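Local coordinates for protein manganese lipoxygenase (Gaeumannomyces graminis, PDB 5FX8) that oxygenates linoleic and alpha-linolenic acids to 11S- and 13R-hydroperoxy fatty acids with the help of a catalytic manganese ion, at residues A[66-72]-A[302-308]; A[80-84]-A[326-330]; A[47-53]-A[310-314]; A[436-441]-A[452-457]. All coordinates share one frame; numbering follows the deposited sequence.

How the interactions relate
Interactions 1, 3 and 4 form a neighbouring group, with centres 15 to 17 Å apart, and interaction 2 adjoins interaction 1 at about 14 Å between centres. Interaction 1 touches the other three. It shares with interaction 2 the small antiparallel sheet of strands 71-73 and 83-85, and Lys66 reaches Asp310 of interaction 3 in a salt bridge, while Trp439 of interaction 4 packs on Ala303, Ala304 and Thr307. Along the chain, interaction 1 is nested within interaction 3, crosses interaction 2 and closes before interaction 4 opens. Interactions 1 to 3 join residues 47-84 to the end of helix 268-305, bearer of manganese ligands His290 and His294, and the chain after it; interaction 4 adds helix 434-444 beside that end.

Interaction 1: residues A[66-72]-A[302-308]; sequences KRELFLY and EAAFRTL
Lys66 sends its chain over Phe305 before its ammonium group reaches the backbone beyond. CD lies over one face of the ring, 3.6 Å from Phe305 CZ; a bend at chi3 (-64°) then turns CE and NZ toward the carbonyls, with NZ still over the ring in a cation-pi contact. NZ also donates to Phe305 O and Leu308 O, each at 2.9 Å, and forms a salt bridge with Asp310, so that three acceptors surround it. Arg67 comes next: its NH1 meets Arg306 O at 2.9 Å, close to the guanidinium plane, with an N-H...O angle of 159°. The end of the Arg306 side chain turns back over the face of the Arg67 guanidinium, and Glu442, salt-bridged to both arginines, probably offsets their like charges. Phe70 presents its ring face to the edge of Phe305 in an edge-to-face pair, with centroids 4.7 Å apart and planes at 52°. Its carbonyl O receives Arg306 NH1 at 2.7 Å, in the guanidinium plane, and the same NH1 makes a longer bond of 3.3 Å to Arg67 O. Finally, Tyr72 crosses the aliphatic part of Arg306, its CZ 3.4 Å from Arg306 CD, and its hydroxyl bonds to Glu442. Basic side chains of each segment thus bind carbonyls at the C-terminal end of the other's helix, a reciprocal meeting of helices 56-69 and 268-305, the latter holding manganese ligands His290 and His294 in earlier turns.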
loop_
_atom_site.group_PDB
_atom_site.type_symbol
_atom_site.label_atom_id
_atom_site.label_comp_id
_atom_site.label_asym_id
_atom_site.label_seq_id
_atom_site.Cartn_x
_atom_site.Cartn_y
_atom_site.Cartn_z
ATOM N N LYS A 66 -31.173 0.529 6.336
ATOM C CA LYS A 66 -29.744 0.732 6.547
ATOM C C LYS A 66 -29.473 1.563 7.795
ATOM O O LYS A 66 -28.512 1.302 8.516
ATOM C CB LYS A 66 -29.116 1.411 5.334
ATOM C CG LYS A 66 -28.911 0.495 4.150
ATOM C CD LYS A 66 -27.823 1.003 3.222
ATOM C CE LYS A 66 -28.215 2.311 2.602
ATOM N NZ LYS A 66 -27.221 2.859 1.653
ATOM N N ARG A 67 -30.283 2.590 8.053
ATOM C CA ARG A 67 -30.019 3.417 9.229
ATOM C C ARG A 67 -30.320 2.704 10.538
ATOM O O ARG A 67 -29.894 3.182 11.598
ATOM C CB ARG A 67 -30.804 4.722 9.168
ATOM C CG ARG A 67 -30.323 5.634 8.074
ATOM C CD ARG A 67 -31.251 6.826 7.803
ATOM N NE ARG A 67 -31.238 7.734 8.920
ATOM C CZ ARG A 67 -30.380 8.723 9.080
ATOM N NH1 ARG A 67 -29.451 8.956 8.176
ATOM N NH2 ARG A 67 -30.463 9.486 10.150
ATOM N N GLU A 68 -31.033 1.591 10.513
ATOM C CA GLU A 68 -31.217 0.869 11.759
ATOM C C GLU A 68 -30.103 -0.123 12.032
ATOM O O GLU A 68 -29.929 -0.533 13.173
ATOM C CB GLU A 68 -32.554 0.126 11.767
ATOM C CG GLU A 68 -33.758 1.001 12.034
ATOM C CD GLU A 68 -35.085 0.252 11.941
ATOM O OE1 GLU A 68 -35.355 -0.425 10.914
ATOM O OE2 GLU A 68 -35.863 0.353 12.914
ATOM N N LEU A 69 -29.346 -0.510 11.029
ATOM C CA LEU A 69 -28.411 -1.599 11.181
ATOM C C LEU A 69 -26.964 -1.188 10.990
ATOM O O LEU A 69 -26.074 -1.964 11.347
ATOM C CB LEU A 69 -28.755 -2.731 10.204
ATOM C CG LEU A 69 -30.208 -3.193 10.171
ATOM C CD1 LEU A 69 -30.439 -4.214 9.090
ATOM C CD2 LEU A 69 -30.512 -3.790 11.462
ATOM N N PHE A 70 -26.700 -0.003 10.442
ATOM C CA PHE A 70 -25.343 0.493 10.241
ATOM C C PHE A 70 -25.164 1.741 11.093
ATOM O O PHE A 70 -25.628 2.818 10.734
ATOM C CB PHE A 70 -25.117 0.741 8.780
ATOM C CG PHE A 70 -23.753 1.181 8.420
ATOM C CD1 PHE A 70 -23.365 2.510 8.549
ATOM C CD2 PHE A 70 -22.882 0.293 7.829
ATOM C CE1 PHE A 70 -22.098 2.919 8.145
ATOM C CE2 PHE A 70 -21.626 0.695 7.432
ATOM C CZ PHE A 70 -21.234 2.008 7.585
ATOM N N LEU A 71 -24.485 1.592 12.227
ATOM C CA LEU A 71 -24.479 2.580 13.295
ATOM C C LEU A 71 -23.091 3.153 13.481
ATOM O O LEU A 71 -22.086 2.545 13.110
ATOM C CB LEU A 71 -24.968 1.971 14.614
ATOM C CG LEU A 71 -26.298 1.189 14.552
ATOM C CD1 LEU A 71 -26.623 0.538 15.850
ATOM C CD2 LEU A 71 -27.419 2.084 14.223
ATOM N N TYR A 72 -23.052 4.346 14.055
ATOM C CA TYR A 72 -21.790 4.963 14.418
ATOM C C TYR A 72 -21.311 4.356 15.721
ATOM O O TYR A 72 -21.998 4.463 16.740
ATOM C CB TYR A 72 -21.939 6.469 14.575
ATOM C CG TYR A 72 -22.331 7.187 13.334
ATOM C CD1 TYR A 72 -21.544 7.124 12.204
ATOM C CD2 TYR A 72 -23.478 7.942 13.294
ATOM C CE1 TYR A 72 -21.904 7.775 11.073
ATOM C CE2 TYR A 72 -23.834 8.586 12.186
ATOM C CZ TYR A 72 -23.047 8.499 11.076
ATOM O OH TYR A 72 -23.425 9.158 9.953
ATOM N N GLU A 302 -19.222 6.655 5.886
ATOM C CA GLU A 302 -20.260 6.197 6.806
ATOM C C GLU A 302 -21.492 7.069 6.690
ATOM O O GLU A 302 -22.634 6.583 6.584
ATOM C CB GLU A 302 -19.756 6.237 8.251
ATOM C CG GLU A 302 -18.805 5.165 8.592
ATOM C CD GLU A 302 -18.206 5.299 9.964
ATOM O OE1 GLU A 302 -18.922 5.292 10.987
ATOM O OE2 GLU A 302 -16.983 5.395 10.018
ATOM N N ALA A 303 -21.266 8.379 6.752
ATOM C CA ALA A 303 -22.363 9.310 6.641
ATOM C C ALA A 303 -23.092 9.115 5.312
ATOM O O ALA A 303 -24.329 9.105 5.280
ATOM C CB ALA A 303 -21.824 10.727 6.833
ATOM N N ALA A 304 -22.348 8.867 4.220
ATOM C CA ALA A 304 -22.999 8.620 2.933
ATOM C C ALA A 304 -23.812 7.332 2.947
ATOM O O ALA A 304 -24.943 7.305 2.458
ATOM C CB ALA A 304 -21.978 8.584 1.795
ATOM N N PHE A 305 -23.248 6.248 3.470
ATOM C CA PHE A 305 -23.964 4.974 3.452
ATOM C C PHE A 305 -25.267 5.053 4.237
ATOM O O PHE A 305 -26.256 4.430 3.861
ATOM C CB PHE A 305 -23.062 3.876 4.007
ATOM C CG PHE A 305 -23.541 2.486 3.743
ATOM C CD1 PHE A 305 -23.421 1.920 2.496
ATOM C CD2 PHE A 305 -24.062 1.719 4.771
ATOM C CE1 PHE A 305 -23.839 0.639 2.278
ATOM C CE2 PHE A 305 -24.472 0.434 4.562
ATOM C CZ PHE A 305 -24.364 -0.113 3.332
ATOM N N ARG A 306 -25.290 5.840 5.297
ATOM C CA ARG A 306 -26.506 6.070 6.065
ATOM C C ARG A 306 -27.542 6.981 5.394
ATOM O O ARG A 306 -28.601 7.192 5.986
ATOM C CB ARG A 306 -26.132 6.654 7.429
ATOM C CG ARG A 306 -25.373 5.670 8.289
ATOM C CD ARG A 306 -25.138 6.211 9.639
ATOM N NE ARG A 306 -26.324 6.876 10.146
ATOM C CZ ARG A 306 -27.288 6.282 10.836
ATOM N NH1 ARG A 306 -27.215 4.989 11.124
ATOM N NH2 ARG A 306 -28.322 6.991 11.240
ATOM N N THR A 307 -27.302 7.513 4.192
ATOM C CA THR A 307 -28.185 8.548 3.650
ATOM C C THR A 307 -28.445 8.408 2.152
ATOM O O THR A 307 -29.562 8.653 1.696
ATOM C CB THR A 307 -27.616 9.951 3.897
ATOM O OG1 THR A 307 -26.236 9.991 3.503
ATOM C CG2 THR A 307 -27.783 10.401 5.330
ATOM N N LEU A 308 -27.423 8.067 1.373
ATOM C CA LEU A 308 -27.600 7.811 -0.045
ATOM C C LEU A 308 -28.107 6.397 -0.257
ATOM O O LEU A 308 -27.708 5.460 0.443
ATOM C CB LEU A 308 -26.296 7.973 -0.814
ATOM C CG LEU A 308 -25.459 9.196 -0.551
ATOM C CD1 LEU A 308 -24.199 9.109 -1.341
ATOM C CD2 LEU A 308 -26.251 10.371 -0.957
#

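Interaction 2: residues A[80-84]-A[326-330]; sequences TTFYP and YAIRP
Arg329 NH1 is gripped by two backbone oxygens: Thr81 O across the contact, at 2.8 Å, and Thr76 O from the preceding loop. The bond to Thr81 O is nearly straight, at 167°, and lies close to the guanidinium plane. NH2 of the same arginine makes only a weak bond to Phe82 O, while NE forms a salt bridge with Glu298 of helix 268-305. Tyr83 runs alongside Arg329 in the reverse sense: its CD1 lies over one face of the guanidinium, 3.6 Å from Arg329 NE, which in turn sits at the edge of the tyrosine ring, the planes 78° apart. With CG anti to the backbone N (chi1 -175°), the Tyr83 ring extends as far as Pro330 CD, 4.0 Å from Tyr83 CZ. Next to it in sequence, Pro84 packs its CG 3.6 Å from Tyr326 CE1; the Tyr326 hydroxyl is hydrogen-bonded to His301. Backbone carbonyls and the Glu298 carboxylate thus share one buried arginine, about 6 Å from the side chain of manganese ligand His294, linking residues 80-84 to the ligand-bearing helix; the salt bridge probably steadies its charge.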
loop_
_atom_site.group_PDB
_atom_site.type_symbol
_atom_site.label_atom_id
_atom_site.label_comp_id
_atom_site.label_asym_id
_atom_site.label_seq_id
_atom_site.Cartn_x
_atom_site.Cartn_y
_atom_site.Cartn_z
ATOM N N THR A 80 -10.077 9.049 16.968
ATOM C CA THR A 80 -10.393 10.054 15.960
ATOM C C THR A 80 -11.869 10.015 15.594
ATOM O O THR A 80 -12.670 10.814 16.069
ATOM C CB THR A 80 -9.572 9.866 14.667
ATOM O OG1 THR A 80 -10.011 8.695 13.950
ATOM C CG2 THR A 80 -8.059 9.800 14.940
ATOM N N THR A 81 -12.224 9.064 14.757
ATOM C CA THR A 81 -13.450 9.052 13.991
ATOM C C THR A 81 -14.273 7.829 14.377
ATOM O O THR A 81 -13.718 6.797 14.742
ATOM C CB THR A 81 -13.072 9.050 12.496
ATOM O OG1 THR A 81 -12.770 10.369 12.062
ATOM C CG2 THR A 81 -14.109 8.509 11.678
ATOM N N PHE A 82 -15.594 7.945 14.305
ATOM C CA PHE A 82 -16.456 6.804 14.563
ATOM C C PHE A 82 -16.154 5.683 13.574
ATOM O O PHE A 82 -15.885 5.924 12.402
ATOM C CB PHE A 82 -17.933 7.217 14.444
ATOM C CG PHE A 82 -18.397 8.240 15.463
ATOM C CD1 PHE A 82 -18.056 8.132 16.803
ATOM C CD2 PHE A 82 -19.214 9.304 15.082
ATOM C CE1 PHE A 82 -18.512 9.064 17.723
ATOM C CE2 PHE A 82 -19.657 10.245 16.012
ATOM C CZ PHE A 82 -19.304 10.122 17.317
ATOM N N TYR A 83 -16.198 4.463 14.047
ATOM C CA TYR A 83 -16.088 3.266 13.231
ATOM C C TYR A 83 -17.437 2.569 13.202
ATOM O O TYR A 83 -18.149 2.574 14.204
ATOM C CB TYR A 83 -15.018 2.319 13.781
ATOM C CG TYR A 83 -14.757 1.119 12.915
ATOM C CD1 TYR A 83 -13.867 1.184 11.856
ATOM C CD2 TYR A 83 -15.399 -0.074 13.147
ATOM C CE1 TYR A 83 -13.634 0.100 11.080
ATOM C CE2 TYR A 83 -15.170 -1.141 12.376
ATOM C CZ TYR A 83 -14.294 -1.059 11.348
ATOM O OH TYR A 83 -14.076 -2.166 10.578
ATOM N N PRO A 84 -17.848 2.020 12.064
ATOM C CA PRO A 84 -19.208 1.490 11.958
ATOM C C PRO A 84 -19.423 0.274 12.818
ATOM O O PRO A 84 -18.598 -0.635 12.860
ATOM C CB PRO A 84 -19.339 1.129 10.473
ATOM C CG PRO A 84 -18.030 1.033 9.996
ATOM C CD PRO A 84 -17.202 2.024 10.750
ATOM N N TYR A 326 -12.665 -0.795 5.436
ATOM C CA TYR A 326 -13.055 -1.055 6.806
ATOM C C TYR A 326 -12.269 -2.179 7.447
ATOM O O TYR A 326 -12.543 -2.546 8.594
ATOM C CB TYR A 326 -14.531 -1.344 6.855
ATOM C CG TYR A 326 -15.340 -0.121 6.595
ATOM C CD1 TYR A 326 -15.257 0.958 7.445
ATOM C CD2 TYR A 326 -16.192 -0.049 5.520
ATOM C CE1 TYR A 326 -16.000 2.055 7.242
ATOM C CE2 TYR A 326 -16.935 1.053 5.298
ATOM C CZ TYR A 326 -16.836 2.108 6.169
ATOM O OH TYR A 326 -17.588 3.230 5.992
ATOM N N ALA A 327 -11.303 -2.718 6.725
ATOM C CA ALA A 327 -10.389 -3.688 7.263
ATOM C C ALA A 327 -9.225 -3.060 8.011
ATOM O O ALA A 327 -8.681 -3.701 8.905
ATOM C CB ALA A 327 -9.865 -4.574 6.138
ATOM N N ILE A 328 -8.861 -1.814 7.717
ATOM C CA ILE A 328 -7.574 -1.309 8.183
ATOM C C ILE A 328 -7.570 -1.121 9.698
ATOM O O ILE A 328 -6.581 -1.446 10.360
ATOM C CB ILE A 328 -7.184 -0.015 7.439
ATOM C CG1 ILE A 328 -7.172 -0.248 5.928
ATOM C CG2 ILE A 328 -5.797 0.450 7.852
ATOM C CD1 ILE A 328 -6.270 -1.338 5.481
ATOM N N ARG A 329 -8.651 -0.612 10.280
ATOM C CA ARG A 329 -8.664 -0.483 11.736
ATOM C C ARG A 329 -8.687 -1.840 12.457
ATOM O O ARG A 329 -7.875 -2.041 13.376
ATOM C CB ARG A 329 -9.807 0.443 12.160
ATOM C CG ARG A 329 -9.557 1.879 11.745
ATOM C CD ARG A 329 -10.265 2.899 12.633
ATOM N NE ARG A 329 -11.247 3.716 11.909
ATOM C CZ ARG A 329 -11.978 4.680 12.451
ATOM N NH1 ARG A 329 -11.851 4.976 13.726
ATOM N NH2 ARG A 329 -12.832 5.347 11.713
ATOM N N PRO A 330 -9.542 -2.803 12.102
ATOM C CA PRO A 330 -9.483 -4.105 12.785
ATOM C C PRO A 330 -8.167 -4.847 12.624
ATOM O O PRO A 330 -7.660 -5.450 13.589
ATOM C CB PRO A 330 -10.623 -4.875 12.126
ATOM C CG PRO A 330 -11.480 -3.893 11.602
ATOM C CD PRO A 330 -10.687 -2.740 11.192
#

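Interaction 3: residues A[47-53]-A[310-314]; sequences YTLPNND and DRHPV. Unlike the reference sequence in segment 47-53: Asn52 (reference Lys).
Arg311 and Asp53 meet at right angles in a salt bridge: the guanidinium and carboxylate planes stand 89° apart, and Asp53 OD2 takes Arg311 NH2 on its syn side at 3.2 Å, with only a weak second bond from NH1. The same OD2 is salt-bridged to Arg59, so one carboxylate oxygen serves two arginines. Thr48 lies beside Arg311 and points the same way, and a water joins them, 2.8 Å from Arg311 NH1 and 3.1 Å from Thr48 OG1. The backbones are tied by Thr48 N, which donates to Arg311 O at 3.0 Å. Tyr47 approaches that carbonyl with its ring edge, while its CB rests 3.8 Å from Pro313 CG. Further along the loop, the Leu49 side chain crosses that of His312, with Leu49 CD2 3.6 Å from His312 NE2, and Pro50 CD adds a second apolar contact to the imidazole. The first torsion of His312 (-162°) carries the ring back toward its own helix, where ND1 accepts Val314 N at 3.1 Å in the ring plane. NE2 is held in turn by Asp433. This is a side-chain N-cap: His312 is the N-cap residue of helix 313-321, and the N-terminal loop that precedes helix 56-69 is laid along that start.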
loop_
_atom_site.group_PDB
_atom_site.type_symbol
_atom_site.label_atom_id
_atom_site.label_comp_id
_atom_site.label_asym_id
_atom_site.label_seq_id
_atom_site.Cartn_x
_atom_site.Cartn_y
_atom_site.Cartn_z
ATOM N N TYR A 47 -28.007 2.703 -11.749
ATOM C CA TYR A 47 -27.801 3.774 -10.772
ATOM C C TYR A 47 -28.563 5.018 -11.222
ATOM O O TYR A 47 -28.384 5.478 -12.349
ATOM C CB TYR A 47 -26.321 4.111 -10.614
ATOM C CG TYR A 47 -25.491 3.068 -9.937
ATOM C CD1 TYR A 47 -25.403 3.008 -8.558
ATOM C CD2 TYR A 47 -24.783 2.149 -10.672
ATOM C CE1 TYR A 47 -24.645 2.066 -7.942
ATOM C CE2 TYR A 47 -24.032 1.205 -10.064
ATOM C CZ TYR A 47 -23.958 1.168 -8.699
ATOM O OH TYR A 47 -23.178 0.214 -8.095
ATOM N N THR A 48 -29.403 5.566 -10.354
ATOM C CA THR A 48 -30.148 6.765 -10.692
ATOM C C THR A 48 -30.246 7.691 -9.489
ATOM O O THR A 48 -30.041 7.288 -8.348
ATOM C CB THR A 48 -31.575 6.455 -11.158
ATOM O OG1 THR A 48 -32.265 5.792 -10.104
ATOM C CG2 THR A 48 -31.601 5.588 -12.396
ATOM N N LEU A 49 -30.601 8.932 -9.758
ATOM C CA LEU A 49 -30.931 9.900 -8.734
ATOM C C LEU A 49 -32.316 9.625 -8.164
ATOM O O LEU A 49 -33.134 8.969 -8.801
ATOM C CB LEU A 49 -30.882 11.305 -9.309
ATOM C CG LEU A 49 -29.491 11.822 -9.637
ATOM C CD1 LEU A 49 -29.616 13.227 -10.196
ATOM C CD2 LEU A 49 -28.625 11.800 -8.403
ATOM N N PRO A 50 -32.597 10.085 -6.941
ATOM C CA PRO A 50 -33.939 9.898 -6.384
ATOM C C PRO A 50 -34.962 10.858 -6.942
ATOM O O PRO A 50 -36.157 10.587 -6.828
ATOM C CB PRO A 50 -33.728 10.143 -4.893
ATOM C CG PRO A 50 -32.587 11.061 -4.844
ATOM C CD PRO A 50 -31.670 10.624 -5.931
ATOM N N ASN A 51 -34.517 11.951 -7.560
ATOM C CA ASN A 51 -35.409 13.019 -8.009
ATOM C C ASN A 51 -36.599 12.472 -8.792
ATOM O O ASN A 51 -37.756 12.749 -8.456
ATOM C CB ASN A 51 -34.609 14.023 -8.842
ATOM C CG ASN A 51 -33.285 14.418 -8.172
ATOM O OD1 ASN A 51 -32.628 13.581 -7.552
ATOM N ND2 ASN A 51 -32.893 15.689 -8.292
ATOM N N ASN A 52 -36.349 11.644 -9.796
ATOM C CA ASN A 52 -37.472 11.211 -10.621
ATOM C C ASN A 52 -37.654 9.708 -10.642
ATOM O O ASN A 52 -37.870 9.104 -11.694
ATOM C CB ASN A 52 -37.297 11.739 -12.020
ATOM C CG ASN A 52 -37.363 13.205 -12.037
ATOM O OD1 ASN A 52 -38.387 13.783 -11.733
ATOM N ND2 ASN A 52 -36.267 13.833 -12.352
ATOM N N ASP A 53 -37.589 9.120 -9.467
ATOM C CA ASP A 53 -37.629 7.696 -9.297
ATOM C C ASP A 53 -39.039 7.278 -8.913
ATOM O O ASP A 53 -39.554 7.765 -7.898
ATOM C CB ASP A 53 -36.632 7.306 -8.214
ATOM C CG ASP A 53 -36.409 5.844 -8.135
ATOM O OD1 ASP A 53 -37.251 5.082 -8.615
ATOM O OD2 ASP A 53 -35.400 5.437 -7.560
ATOM N N ASP A 310 -28.393 2.796 -1.985
ATOM C CA ASP A 310 -27.434 1.967 -2.668
ATOM C C ASP A 310 -27.475 2.173 -4.187
ATOM O O ASP A 310 -26.464 1.942 -4.858
ATOM C CB ASP A 310 -27.668 0.518 -2.271
ATOM C CG ASP A 310 -27.199 0.204 -0.842
ATOM O OD1 ASP A 310 -26.323 0.906 -0.252
ATOM O OD2 ASP A 310 -27.703 -0.798 -0.308
ATOM N N ARG A 311 -28.592 2.639 -4.748
ATOM C CA ARG A 311 -28.682 2.855 -6.192
ATOM C C ARG A 311 -28.291 4.258 -6.613
ATOM O O ARG A 311 -28.324 4.558 -7.797
ATOM C CB ARG A 311 -30.090 2.534 -6.701
ATOM C CG ARG A 311 -30.515 1.121 -6.383
ATOM C CD ARG A 311 -31.856 0.747 -6.999
ATOM N NE ARG A 311 -33.035 1.312 -6.334
ATOM C CZ ARG A 311 -33.876 2.169 -6.902
ATOM N NH1 ARG A 311 -33.674 2.585 -8.145
ATOM N NH2 ARG A 311 -34.922 2.618 -6.230
ATOM N N HIS A 312 -27.901 5.094 -5.692
ATOM C CA HIS A 312 -27.404 6.422 -6.009
ATOM C C HIS A 312 -26.026 6.352 -6.667
ATOM O O HIS A 312 -25.137 5.668 -6.157
ATOM C CB HIS A 312 -27.325 7.228 -4.750
ATOM C CG HIS A 312 -27.252 8.691 -4.982
ATOM N ND1 HIS A 312 -26.211 9.284 -5.645
ATOM C CD2 HIS A 312 -28.090 9.685 -4.633
ATOM C CE1 HIS A 312 -26.406 10.583 -5.693
ATOM N NE2 HIS A 312 -27.542 10.852 -5.088
ATOM N N PRO A 313 -25.806 7.054 -7.781
ATOM C CA PRO A 313 -24.502 6.953 -8.481
ATOM C C PRO A 313 -23.296 7.381 -7.655
ATOM O O PRO A 313 -22.183 6.849 -7.826
ATOM C CB PRO A 313 -24.711 7.863 -9.701
ATOM C CG PRO A 313 -26.181 7.848 -9.903
ATOM C CD PRO A 313 -26.794 7.814 -8.561
ATOM N N VAL A 314 -23.486 8.338 -6.764
ATOM C CA VAL A 314 -22.389 8.766 -5.912
ATOM C C VAL A 314 -22.063 7.692 -4.875
ATOM O O VAL A 314 -20.895 7.480 -4.535
ATOM C CB VAL A 314 -22.720 10.116 -5.261
ATOM C CG1 VAL A 314 -21.649 10.491 -4.325
ATOM C CG2 VAL A 314 -22.835 11.161 -6.308
HETATM O O HOH W 1 -31.774 2.694 -10.219
#

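Interaction 4: residues A[436-441]-A[452-457]; sequences LQNWIA and FPAAPL
Ile440 projects from helix 434-444 straight into the extended segment 452-457, and each of its side-chain carbons finds a partner there. CB comes first, 4.1 Å from Ala455 CB. The short branch, CG2, turns to the same methyl at 3.7 Å and also lies near Pro453 O, a carbonyl that accepts a hydrogen bond from Asn444. The longer branch leaves by CG1, which borders Leu457 CD1, and ends at CD1, which lies against Phe452 CE2 at 3.7 Å and Leu457 CD1 at 3.8 Å. Chi1 of -52° sets CG1 anti to the carbonyl carbon, and this choice sends the two branches to different parts of the loop. Leu457 crosses Ile440 at about a right angle and spreads its second methyl toward Leu436, while Phe452 CZ comes 4.3 Å from Trp439 CZ2. One turn back along the helix, Gln437 supplies the polar half of the contact. Its chain bends at chi2, and the amide pairs with both backbone groups of Leu457: OE1 accepts Leu457 N at 2.8 Å in the carbonyl plane, on a lone pair, and NE2 donates to Leu457 O at 3.1 Å. NE2 has a further acceptor in Leu430 O. Here the chain doubles back over the helix it has just left, in a loop connecting two helices of the largely helical lipoxygenase fold, 434-444 and 460-481, the second bearing manganese ligand His478.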
loop_
_atom_site.group_PDB
_atom_site.type_symbol
_atom_site.label_atom_id
_atom_site.label_comp_id
_atom_site.label_asym_id
_atom_site.label_seq_id
_atom_site.Cartn_x
_atom_site.Cartn_y
_atom_site.Cartn_z
ATOM N N LEU A 436 -28.448 13.440 -1.416
ATOM C CA LEU A 436 -27.187 14.169 -1.304
ATOM C C LEU A 436 -27.226 15.184 -0.172
ATOM O O LEU A 436 -26.277 15.292 0.620
ATOM C CB LEU A 436 -26.870 14.878 -2.614
ATOM C CG LEU A 436 -25.562 15.653 -2.604
ATOM C CD1 LEU A 436 -24.440 14.685 -2.718
ATOM C CD2 LEU A 436 -25.578 16.540 -3.774
ATOM N N GLN A 437 -28.312 15.945 -0.087
ATOM C CA GLN A 437 -28.447 16.935 0.972
ATOM C C GLN A 437 -28.498 16.281 2.339
ATOM O O GLN A 437 -27.985 16.829 3.316
ATOM C CB GLN A 437 -29.695 17.785 0.740
ATOM C CG GLN A 437 -29.716 18.599 -0.556
ATOM C CD GLN A 437 -28.448 19.433 -0.878
ATOM O OE1 GLN A 437 -27.829 20.047 -0.020
ATOM N NE2 GLN A 437 -28.109 19.480 -2.142
ATOM N N ASN A 438 -29.101 15.101 2.431
ATOM C CA ASN A 438 -29.067 14.371 3.692
ATOM C C ASN A 438 -27.660 13.935 4.027
ATOM O O ASN A 438 -27.247 14.026 5.176
ATOM C CB ASN A 438 -29.982 13.160 3.647
ATOM C CG ASN A 438 -31.403 13.536 3.781
ATOM O OD1 ASN A 438 -31.703 14.671 4.098
ATOM N ND2 ASN A 438 -32.297 12.601 3.527
ATOM N N TRP A 439 -26.918 13.439 3.045
ATOM C CA TRP A 439 -25.519 13.112 3.279
ATOM C C TRP A 439 -24.773 14.288 3.884
ATOM O O TRP A 439 -23.977 14.114 4.806
ATOM C CB TRP A 439 -24.874 12.683 1.971
ATOM C CG TRP A 439 -23.454 12.408 2.030
ATOM C CD1 TRP A 439 -22.759 11.942 3.092
ATOM C CD2 TRP A 439 -22.513 12.575 0.975
ATOM N NE1 TRP A 439 -21.440 11.791 2.767
ATOM C CE2 TRP A 439 -21.257 12.181 1.471
ATOM C CE3 TRP A 439 -22.608 13.015 -0.343
ATOM C CZ2 TRP A 439 -20.100 12.211 0.693
ATOM C CZ3 TRP A 439 -21.462 13.051 -1.109
ATOM C CH2 TRP A 439 -20.221 12.655 -0.588
ATOM N N ILE A 440 -25.011 15.493 3.381
ATOM C CA ILE A 440 -24.245 16.627 3.886
ATOM C C ILE A 440 -24.670 16.964 5.305
ATOM O O ILE A 440 -23.836 17.209 6.183
ATOM C CB ILE A 440 -24.386 17.831 2.951
ATOM C CG1 ILE A 440 -24.056 17.418 1.526
ATOM C CG2 ILE A 440 -23.488 18.945 3.403
ATOM C CD1 ILE A 440 -22.689 16.917 1.368
ATOM N N ALA A 441 -25.974 16.972 5.553
ATOM C CA ALA A 441 -26.463 17.232 6.900
ATOM C C ALA A 441 -25.977 16.164 7.888
ATOM O O ALA A 441 -25.591 16.470 9.017
ATOM C CB ALA A 441 -27.987 17.316 6.858
ATOM N N PHE A 452 -16.271 19.972 6.827
ATOM C CA PHE A 452 -17.002 19.483 5.696
ATOM C C PHE A 452 -17.897 20.588 5.171
ATOM O O PHE A 452 -18.404 21.395 5.950
ATOM C CB PHE A 452 -17.851 18.276 6.102
ATOM C CG PHE A 452 -18.183 17.357 4.975
ATOM C CD1 PHE A 452 -17.193 16.651 4.339
ATOM C CD2 PHE A 452 -19.489 17.186 4.560
ATOM C CE1 PHE A 452 -17.499 15.807 3.312
ATOM C CE2 PHE A 452 -19.802 16.329 3.530
ATOM C CZ PHE A 452 -18.810 15.645 2.905
ATOM N N PRO A 453 -18.100 20.660 3.862
ATOM C CA PRO A 453 -18.963 21.711 3.310
ATOM C C PRO A 453 -20.326 21.719 3.978
ATOM O O PRO A 453 -20.970 20.691 4.130
ATOM C CB PRO A 453 -19.059 21.346 1.830
ATOM C CG PRO A 453 -18.666 19.932 1.766
ATOM C CD PRO A 453 -17.667 19.716 2.827
ATOM N N ALA A 454 -20.741 22.889 4.408
ATOM C CA ALA A 454 -21.983 23.036 5.143
ATOM C C ALA A 454 -23.186 22.720 4.267
ATOM O O ALA A 454 -23.149 22.865 3.046
ATOM C CB ALA A 454 -22.096 24.453 5.663
ATOM N N ALA A 455 -24.270 22.298 4.904
ATOM C CA ALA A 455 -25.505 22.062 4.173
ATOM C C ALA A 455 -26.246 23.346 4.232
ATOM O O ALA A 455 -26.062 24.084 5.181
ATOM C CB ALA A 455 -26.296 20.985 4.780
ATOM N N PRO A 456 -27.068 23.641 3.228
ATOM C CA PRO A 456 -27.298 22.892 2.001
ATOM C C PRO A 456 -26.236 23.122 0.981
ATOM O O PRO A 456 -25.673 24.206 0.919
ATOM C CB PRO A 456 -28.614 23.458 1.493
ATOM C CG PRO A 456 -28.598 24.822 1.966
ATOM C CD PRO A 456 -27.986 24.775 3.337
ATOM N N LEU A 457 -26.018 22.120 0.151
ATOM C CA LEU A 457 -24.968 22.143 -0.849
ATOM C C LEU A 457 -25.574 22.658 -2.145
ATOM O O LEU A 457 -26.445 22.013 -2.733
ATOM C CB LEU A 457 -24.351 20.748 -1.003
ATOM C CG LEU A 457 -23.201 20.480 -1.983
ATOM C CD1 LEU A 457 -22.181 19.374 -1.537
ATOM C CD2 LEU A 457 -23.766 20.199 -3.385
#